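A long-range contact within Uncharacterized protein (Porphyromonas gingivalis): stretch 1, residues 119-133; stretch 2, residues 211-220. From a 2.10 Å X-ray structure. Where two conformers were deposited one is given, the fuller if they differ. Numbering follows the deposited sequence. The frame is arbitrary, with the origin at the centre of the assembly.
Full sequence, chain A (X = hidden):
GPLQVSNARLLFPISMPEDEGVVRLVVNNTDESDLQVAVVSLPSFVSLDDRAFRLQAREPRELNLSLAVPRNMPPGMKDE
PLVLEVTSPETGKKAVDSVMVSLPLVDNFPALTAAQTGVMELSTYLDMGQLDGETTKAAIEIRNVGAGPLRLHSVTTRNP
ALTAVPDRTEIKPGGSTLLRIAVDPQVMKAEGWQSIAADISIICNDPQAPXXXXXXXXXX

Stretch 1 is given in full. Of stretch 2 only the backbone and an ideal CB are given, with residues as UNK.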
# COMPACT_ATOMS: atom_id res chain seq x y z
N VAL A 119 11.24 13.97 14.12
CA VAL A 119 11.31 12.73 14.91
C VAL A 119 9.89 12.56 15.45
O VAL A 119 9.39 13.42 16.21
CB VAL A 119 12.36 12.74 16.08
CG1 VAL A 119 12.34 11.33 16.85
CG2 VAL A 119 13.79 12.99 15.61
N MSE A 120 9.23 11.49 15.04
CA MSE A 120 7.83 11.26 15.39
C MSE A 120 7.68 10.49 16.70
O MSE A 120 8.28 9.39 16.86
CB MSE A 120 7.08 10.54 14.23
CG MSE A 120 5.52 10.41 14.45
SE MSE A 120 4.59 10.24 12.79
CE MSE A 120 5.13 8.31 12.57
N GLU A 121 6.89 11.03 17.61
CA GLU A 121 6.50 10.31 18.80
C GLU A 121 4.98 10.16 18.82
O GLU A 121 4.24 11.14 18.65
CB GLU A 121 7.04 11.05 20.02
CG GLU A 121 6.60 10.51 21.33
CD GLU A 121 7.04 11.39 22.48
OE1 GLU A 121 8.27 11.64 22.59
OE2 GLU A 121 6.16 11.80 23.28
N LEU A 122 4.50 8.92 19.01
CA LEU A 122 3.05 8.62 19.13
C LEU A 122 2.83 7.23 19.75
O LEU A 122 3.73 6.40 19.83
CB LEU A 122 2.28 8.66 17.77
CG LEU A 122 2.81 8.07 16.43
CD1 LEU A 122 3.94 7.03 16.50
CD2 LEU A 122 1.78 7.67 15.46
N SER A 123 1.58 7.01 20.10
CA SER A 123 1.12 5.71 20.49
C SER A 123 0.97 4.81 19.26
O SER A 123 0.39 5.19 18.24
CB SER A 123 -0.21 5.89 21.23
OG SER A 123 -0.85 4.62 21.30
N THR A 124 1.57 3.64 19.33
CA THR A 124 1.51 2.71 18.18
C THR A 124 0.63 1.47 18.42
O THR A 124 0.67 0.52 17.65
CB THR A 124 2.91 2.35 17.67
OG1 THR A 124 3.71 1.91 18.77
CG2 THR A 124 3.57 3.60 16.99
N TYR A 125 -0.16 1.50 19.48
CA TYR A 125 -1.03 0.41 19.84
C TYR A 125 -2.29 1.02 20.41
O TYR A 125 -2.26 1.69 21.43
CB TYR A 125 -0.34 -0.50 20.87
CG TYR A 125 -1.17 -1.75 21.22
CD1 TYR A 125 -1.05 -2.93 20.48
CD2 TYR A 125 -2.05 -1.75 22.30
CE1 TYR A 125 -1.79 -4.10 20.83
CE2 TYR A 125 -2.80 -2.90 22.65
CZ TYR A 125 -2.66 -4.06 21.90
OH TYR A 125 -3.41 -5.20 22.25
N LEU A 126 -3.40 0.81 19.73
CA LEU A 126 -4.66 1.32 20.21
C LEU A 126 -5.70 0.20 20.26
O LEU A 126 -6.13 -0.31 19.22
CB LEU A 126 -5.16 2.48 19.30
CG LEU A 126 -6.59 3.00 19.59
CD1 LEU A 126 -6.72 3.64 20.97
CD2 LEU A 126 -7.06 4.01 18.52
N ASP A 127 -6.14 -0.17 21.46
CA ASP A 127 -7.22 -1.16 21.57
C ASP A 127 -8.49 -0.41 21.89
O ASP A 127 -8.64 0.14 22.98
CB ASP A 127 -6.91 -2.22 22.65
CG ASP A 127 -7.87 -3.44 22.61
OD1 ASP A 127 -9.00 -3.38 22.05
OD2 ASP A 127 -7.46 -4.49 23.15
N MSE A 128 -9.39 -0.33 20.91
CA MSE A 128 -10.64 0.41 21.11
C MSE A 128 -11.73 -0.34 21.89
O MSE A 128 -12.80 0.22 22.17
CB MSE A 128 -11.18 0.89 19.78
CG MSE A 128 -10.17 1.78 19.10
SE MSE A 128 -10.86 2.50 17.50
CE MSE A 128 -12.50 3.29 18.07
N GLY A 129 -11.44 -1.57 22.28
CA GLY A 129 -12.41 -2.41 22.98
C GLY A 129 -13.63 -2.79 22.15
O GLY A 129 -13.55 -2.93 20.92
N GLN A 130 -14.75 -2.95 22.85
CA GLN A 130 -16.02 -3.36 22.27
C GLN A 130 -16.82 -2.16 21.81
O GLN A 130 -17.05 -1.24 22.58
CB GLN A 130 -16.81 -4.19 23.29
CG GLN A 130 -18.24 -4.50 22.90
CD GLN A 130 -18.84 -5.63 23.71
OE1 GLN A 130 -18.69 -6.81 23.37
NE2 GLN A 130 -19.51 -5.28 24.80
N LEU A 131 -17.24 -2.18 20.54
CA LEU A 131 -17.91 -1.04 19.91
C LEU A 131 -19.44 -1.07 19.96
O LEU A 131 -20.07 -0.01 19.89
CB LEU A 131 -17.46 -0.89 18.46
CG LEU A 131 -15.97 -0.81 18.12
CD1 LEU A 131 -15.83 -0.52 16.66
CD2 LEU A 131 -15.28 0.26 18.93
N ASP A 132 -20.02 -2.28 20.00
CA ASP A 132 -21.49 -2.46 20.08
C ASP A 132 -22.30 -1.52 19.13
O ASP A 132 -23.13 -0.71 19.59
CB ASP A 132 -21.98 -2.38 21.56
CG ASP A 132 -23.45 -2.84 21.75
OD1 ASP A 132 -23.82 -3.97 21.30
OD2 ASP A 132 -24.25 -2.06 22.35
N GLY A 133 -22.01 -1.59 17.83
CA GLY A 133 -22.93 -1.05 16.82
C GLY A 133 -22.94 0.43 16.44
O GLY A 133 -23.80 0.86 15.68
N UNK A 211 8.72 4.58 7.99
CA UNK A 211 7.46 3.87 7.87
C UNK A 211 7.03 3.40 9.28
O UNK A 211 7.66 2.51 9.90
CB UNK A 211 7.59 2.69 6.90
N UNK A 212 5.94 4.01 9.79
CA UNK A 212 5.53 3.78 11.17
C UNK A 212 4.15 3.16 11.17
O UNK A 212 3.35 3.52 10.36
CB UNK A 212 5.54 5.08 11.98
N UNK A 213 3.88 2.16 12.01
CA UNK A 213 2.57 1.52 12.01
C UNK A 213 1.94 1.54 13.36
O UNK A 213 2.58 1.27 14.38
CB UNK A 213 2.67 0.08 11.52
N UNK A 214 0.67 1.89 13.35
CA UNK A 214 -0.13 1.86 14.52
C UNK A 214 -1.07 0.67 14.38
O UNK A 214 -1.84 0.59 13.42
CB UNK A 214 -0.88 3.18 14.72
N UNK A 215 -1.01 -0.24 15.35
CA UNK A 215 -1.98 -1.33 15.40
C UNK A 215 -3.23 -0.91 16.14
O UNK A 215 -3.18 -0.50 17.28
CB UNK A 215 -1.37 -2.57 16.06
N UNK A 216 -4.36 -0.98 15.45
CA UNK A 216 -5.65 -0.69 16.01
C UNK A 216 -6.47 -2.00 16.16
O UNK A 216 -6.61 -2.78 15.20
CB UNK A 216 -6.38 0.33 15.13
N UNK A 217 -6.99 -2.21 17.35
CA UNK A 217 -7.91 -3.31 17.66
C UNK A 217 -9.29 -2.82 18.05
O UNK A 217 -9.44 -1.77 18.70
CB UNK A 217 -7.34 -4.17 18.79
N UNK A 218 -10.30 -3.58 17.63
CA UNK A 218 -11.69 -3.30 17.91
C UNK A 218 -12.49 -4.61 17.85
O UNK A 218 -12.14 -5.51 17.08
CB UNK A 218 -12.24 -2.27 16.92
N UNK A 219 -13.53 -4.73 18.67
CA UNK A 219 -14.45 -5.89 18.61
C UNK A 219 -15.90 -5.42 18.65
O UNK A 219 -16.20 -4.33 19.16
CB UNK A 219 -14.18 -6.86 19.77
N UNK A 220 -16.80 -6.23 18.09
CA UNK A 220 -18.20 -5.80 17.94
C UNK A 220 -18.92 -5.51 19.26
O UNK A 220 -18.67 -6.16 20.26
CB UNK A 220 -18.98 -6.88 17.18

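Position 211 begins the strand with CA-to-CB pointing away from stretch 1 and nothing of that stretch within 5.5 Å of an ideal CB. Extended angles (-115/111) suit any beta-prone residue; it is Leu 211, which makes no contact here.

At position 212 CA-to-CB points toward stretch 1, and the ideal CB already lies 3.3 Å from Met 120 CE, a tight approach. The carbonyl Met 120 O offers an acceptor and Leu 122 CD1 an apolar patch, so a long side chain carrying a donor would suit, Lys, Arg or Gln among them. The residue is Arg 212. Its NH1 donates to Met 120 O (3.0 Å, 156°), which lies at the guanidinium edge, while Leu 122 CD1 covers one face, 3.7 Å from Arg 212 CZ. A water accepts from both Arg 212 NH2 (3.0 Å) and Leu 122 N (3.1 Å), tying the group to the backbone a second time.

Position 213 points away into space free of stretch 1, where polar or charged residues are as acceptable as any; it is Arg 213.

Position 214 points sideways, its ideal CB 4.2 Å from both Thr 124 CA and Ser 123 O. With Leu 122 CD2 within reach of a longer side chain, Ile, Leu, Val or Met would suit. Ile 214 places CD1 3.5 Å from Leu 122 CD2.

From 215 the strands pair in parallel, at 8°. The ideal CB at 215 lies 4.4 Å from Tyr 125 CD1, on the sheet face shared with that ring; aliphatic, aromatic or long polar side chains all fit. Lys 215 lays CG 4.4 Å from Tyr 125 CD1, and its end leads away to bond elsewhere in the structure. Its backbone N donates to Thr 124 O (2.9 Å) and its O accepts from Leu 126 N (2.8 Å).

Position 216 pairs with Leu 126 on the opposite face, where Met 128 SE is also near: an apolar residue such as Val, Ile, Leu or Met would suit. Val 216 brings CG1 to 4.0 Å from Met 128 SE and 4.4 Å from Leu 126 CD2.

Position 217 returns to the tyrosine's face. The ideal CB is 3.7 Å from Asp 127 OD1, and Tyr 125 OH is available to a long polar chain, making Lys, Arg or Gln plausible. Lys 217 extends (m, then t throughout), and NZ donates to Tyr 125 OH at 2.8 Å, near the ring plane.

At 218 the ideal CB is 4.0 Å from Leu 131 CD1 and 4.4 Å from Met 128 CB, favouring a small apolar residue. Ala 218 keeps both contacts.

Between 217 and 219 a bulge in stretch 1 shifts the register by one, so 219 pairs with Gln 130. The N of 219 donates to Gly 129 O (2.9 Å). Polar or long aliphatic chains would suit; Glu 219 packs CG 4.0 Å from Gln 130 CB, and one water contacts both Glu 219 OE2 (3.1 Å) and Asp 127 OD1 (2.7 Å).

Position 220 points away, permitting many residues; Leu 220 has its O 3.1 Å from Gln 130 CG.

Stretch 2 (211-220) LRRIKVKAEL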
# COMPACT_ATOMS: atom_id res chain seq x y z
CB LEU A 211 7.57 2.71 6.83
CG LEU A 211 6.41 1.72 6.76
CD1 LEU A 211 5.10 2.37 6.38
CD2 LEU A 211 6.77 0.58 5.76
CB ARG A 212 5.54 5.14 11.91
CG ARG A 212 5.76 5.01 13.37
CD ARG A 212 7.21 4.65 13.73
NE ARG A 212 7.17 4.52 15.16
CZ ARG A 212 7.28 5.54 16.00
NH1 ARG A 212 7.52 6.81 15.53
NH2 ARG A 212 7.21 5.29 17.30
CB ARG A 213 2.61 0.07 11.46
CG ARG A 213 3.00 -0.02 10.05
CD ARG A 213 3.20 -1.49 9.76
NE ARG A 213 3.44 -1.82 8.37
CZ ARG A 213 4.63 -2.07 7.86
NH1 ARG A 213 5.71 -1.92 8.59
NH2 ARG A 213 4.74 -2.42 6.62
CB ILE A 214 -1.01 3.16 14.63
CG1 ILE A 214 -0.12 4.40 14.73
CG2 ILE A 214 -1.90 3.10 15.88
CD1 ILE A 214 -0.94 5.66 14.49
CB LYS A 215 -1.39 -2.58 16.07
CG LYS A 215 -2.49 -3.64 16.43
CD LYS A 215 -3.15 -4.26 15.17
CE LYS A 215 -2.15 -5.06 14.35
NZ LYS A 215 -2.42 -5.05 12.90
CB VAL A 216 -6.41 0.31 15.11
CG1 VAL A 216 -7.79 0.68 15.71
CG2 VAL A 216 -5.56 1.61 14.89
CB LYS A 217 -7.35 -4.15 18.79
CG LYS A 217 -6.18 -4.97 18.38
CD LYS A 217 -5.61 -5.70 19.60
CE LYS A 217 -4.40 -6.50 19.17
NZ LYS A 217 -3.84 -7.20 20.36
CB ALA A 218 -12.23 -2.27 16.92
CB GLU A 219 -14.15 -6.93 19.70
CG GLU A 219 -14.23 -6.41 21.11
CD GLU A 219 -13.47 -7.29 22.12
OE1 GLU A 219 -13.77 -8.51 22.18
OE2 GLU A 219 -12.58 -6.75 22.84
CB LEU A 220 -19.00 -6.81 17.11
CG LEU A 220 -18.74 -6.72 15.61
CD1 LEU A 220 -19.55 -7.77 14.88
CD2 LEU A 220 -19.10 -5.33 15.11
O HOH W 1 6.95 7.06 19.66
O HOH W 2 -11.00 -4.86 21.00
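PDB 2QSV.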